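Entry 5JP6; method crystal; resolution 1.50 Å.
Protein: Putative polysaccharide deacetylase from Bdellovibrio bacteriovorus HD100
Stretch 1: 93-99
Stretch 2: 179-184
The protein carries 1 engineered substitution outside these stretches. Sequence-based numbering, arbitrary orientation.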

# COMPACT_ATOMS: atom_id res chain seq x y z
N PHE A 93 3.18 -14.14 1.27
CA PHE A 93 2.61 -14.38 2.59
C PHE A 93 3.33 -13.65 3.71
O PHE A 93 3.01 -13.82 4.87
CB PHE A 93 2.63 -15.89 2.86
CG PHE A 93 1.73 -16.68 1.98
CD1 PHE A 93 0.38 -16.85 2.34
CD2 PHE A 93 2.21 -17.24 0.79
CE1 PHE A 93 -0.47 -17.56 1.51
CE2 PHE A 93 1.35 -17.97 -0.02
CZ PHE A 93 0.01 -18.11 0.34
N GLU A 94 4.34 -12.86 3.36
CA GLU A 94 5.19 -12.22 4.37
C GLU A 94 4.37 -11.38 5.34
O GLU A 94 4.60 -11.42 6.55
CB GLU A 94 6.25 -11.35 3.72
CG GLU A 94 7.16 -10.62 4.67
CD GLU A 94 8.32 -9.94 4.01
OE1 GLU A 94 8.35 -9.83 2.77
OE2 GLU A 94 9.21 -9.47 4.81
N ASN A 95 3.45 -10.57 4.82
CA ASN A 95 2.71 -9.69 5.73
C ASN A 95 1.90 -10.50 6.72
O ASN A 95 1.81 -10.16 7.89
CB ASN A 95 1.79 -8.75 4.97
CG ASN A 95 2.54 -7.63 4.32
OD1 ASN A 95 3.76 -7.67 4.18
ND2 ASN A 95 1.81 -6.59 3.95
N GLU A 96 1.34 -11.62 6.25
CA GLU A 96 0.54 -12.46 7.16
C GLU A 96 1.44 -13.13 8.20
O GLU A 96 1.06 -13.26 9.35
CB GLU A 96 -0.28 -13.48 6.39
CG GLU A 96 -1.36 -12.87 5.52
CD GLU A 96 -2.23 -11.90 6.25
OE1 GLU A 96 -2.73 -12.26 7.35
OE2 GLU A 96 -2.46 -10.80 5.70
N ILE A 97 2.66 -13.52 7.79
CA ILE A 97 3.56 -14.16 8.72
C ILE A 97 4.04 -13.17 9.80
O ILE A 97 4.22 -13.54 10.98
CB ILE A 97 4.76 -14.79 7.99
CG1 ILE A 97 4.29 -15.91 7.06
CG2 ILE A 97 5.84 -15.26 8.94
CD1 ILE A 97 5.23 -16.20 5.90
N ARG A 98 4.22 -11.91 9.40
CA ARG A 98 4.65 -10.86 10.33
C ARG A 98 3.51 -10.37 11.25
O ARG A 98 3.79 -9.83 12.34
CB ARG A 98 5.24 -9.66 9.58
CG ARG A 98 6.55 -9.96 8.89
CD ARG A 98 7.18 -8.71 8.29
NE ARG A 98 8.37 -9.02 7.54
CZ ARG A 98 9.56 -9.30 8.06
NH1 ARG A 98 9.76 -9.20 9.38
NH2 ARG A 98 10.53 -9.72 7.29
N ASP A 99 2.26 -10.50 10.78
CA ASP A 99 1.10 -9.98 11.49
C ASP A 99 0.94 -10.69 12.81
O ASP A 99 0.64 -11.88 12.82
CB ASP A 99 -0.16 -10.14 10.64
CG ASP A 99 -1.38 -9.55 11.26
OD1 ASP A 99 -1.40 -9.20 12.47
OD2 ASP A 99 -2.33 -9.40 10.44
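Stretch 2 (179-184) PHGLYT

A small contact between distant parts of a chain is often organised by one aromatic side chain that reaches across the gap and is held at its polar tip. The packing of residues 179-184 on residues 93-99 illustrates the principle. The first stretch is helical from Glu94 to Arg98, and Asp99 is the first residue to leave helical geometry. The second is largely irregular: a cis peptide bond precedes Pro179, His180 is extended (phi/psi -90/156), and Leu182 occupies the N-cap position of a helix that begins at Tyr183. The backbones stay well apart, the nearest CA atoms, those of Asn95 and His180, being 9.2 Å from each other, so side chains must span the space between them.

Tyr183 covers the most surface. Its CA-to-CB bond points toward the helix, and its OH donates a hydrogen bond to OD1 of Asn95 at 2.8 Å, with the acceptor lying near the plane of the ring, at its edge. The same hydroxyl approaches two neighbours one turn apart in sequence: it lies 3.7 Å from CG of Glu94 and 3.4 Å from CD of Arg98. Arg98 is itself restrained, since its NE and NH2 donate to OE2 of Glu94 at 2.9 and 2.8 Å in a salt bridge. Its CD lies against the tyrosine hydroxyl, while NH1 of Arg98 comes within 4.4 Å of CD1 of Leu182.

Asn95 also meets His180, with ND2 of Asn95 4.2 Å from CD2 of His180. Here a water completes the join, donating to Asn95 O at 2.8 Å and hydrogen-bonded to His180 NE2 at 3.0 Å. The other ring nitrogen, His180 ND1, accepts from Leu182 N at 3.1 Å, tying the imidazole to its own turn. The direct and water-mediated links therefore converge on Asn95.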

# COMPACT_ATOMS: atom_id res chain seq x y z
N PRO A 179 -0.90 2.75 7.12
CA PRO A 179 0.53 2.47 7.27
C PRO A 179 0.82 1.05 7.73
O PRO A 179 0.04 0.47 8.50
CB PRO A 179 0.95 3.47 8.36
CG PRO A 179 -0.29 3.69 9.15
CD PRO A 179 -1.41 3.60 8.19
N HIS A 180 1.96 0.54 7.29
CA HIS A 180 2.51 -0.71 7.84
C HIS A 180 3.43 -0.35 9.02
O HIS A 180 3.93 0.76 9.11
CB HIS A 180 3.29 -1.47 6.76
CG HIS A 180 3.66 -2.88 7.14
ND1 HIS A 180 4.88 -3.21 7.72
CD2 HIS A 180 2.96 -4.02 7.08
CE1 HIS A 180 4.91 -4.51 7.94
NE2 HIS A 180 3.74 -5.02 7.59
N GLY A 181 3.63 -1.30 9.94
CA GLY A 181 4.48 -1.06 11.08
C GLY A 181 5.97 -0.93 10.82
O GLY A 181 6.67 -0.34 11.64
N LEU A 182 6.44 -1.45 9.67
CA LEU A 182 7.83 -1.34 9.26
C LEU A 182 8.03 -0.67 7.92
O LEU A 182 8.87 0.23 7.82
CB LEU A 182 8.44 -2.74 9.15
CG LEU A 182 8.60 -3.53 10.43
CD1 LEU A 182 9.04 -4.97 10.15
CD2 LEU A 182 9.60 -2.80 11.34
N TYR A 183 7.28 -1.09 6.90
CA TYR A 183 7.66 -0.70 5.54
C TYR A 183 7.41 0.78 5.26
O TYR A 183 8.14 1.39 4.46
CB TYR A 183 6.98 -1.53 4.47
CG TYR A 183 6.83 -3.01 4.74
CD1 TYR A 183 7.81 -3.78 5.38
CD2 TYR A 183 5.70 -3.67 4.27
CE1 TYR A 183 7.61 -5.13 5.61
CE2 TYR A 183 5.50 -5.01 4.48
CZ TYR A 183 6.46 -5.75 5.16
OH TYR A 183 6.24 -7.09 5.41
N THR A 184 6.38 1.33 5.88
CA THR A 184 6.05 2.70 5.63
C THR A 184 7.20 3.62 6.05
O THR A 184 7.53 4.57 5.33
CB THR A 184 4.70 3.07 6.34
OG1 THR A 184 3.66 2.27 5.79
CG2 THR A 184 4.40 4.54 6.14
O HOH W 1 2.32 -7.49 8.41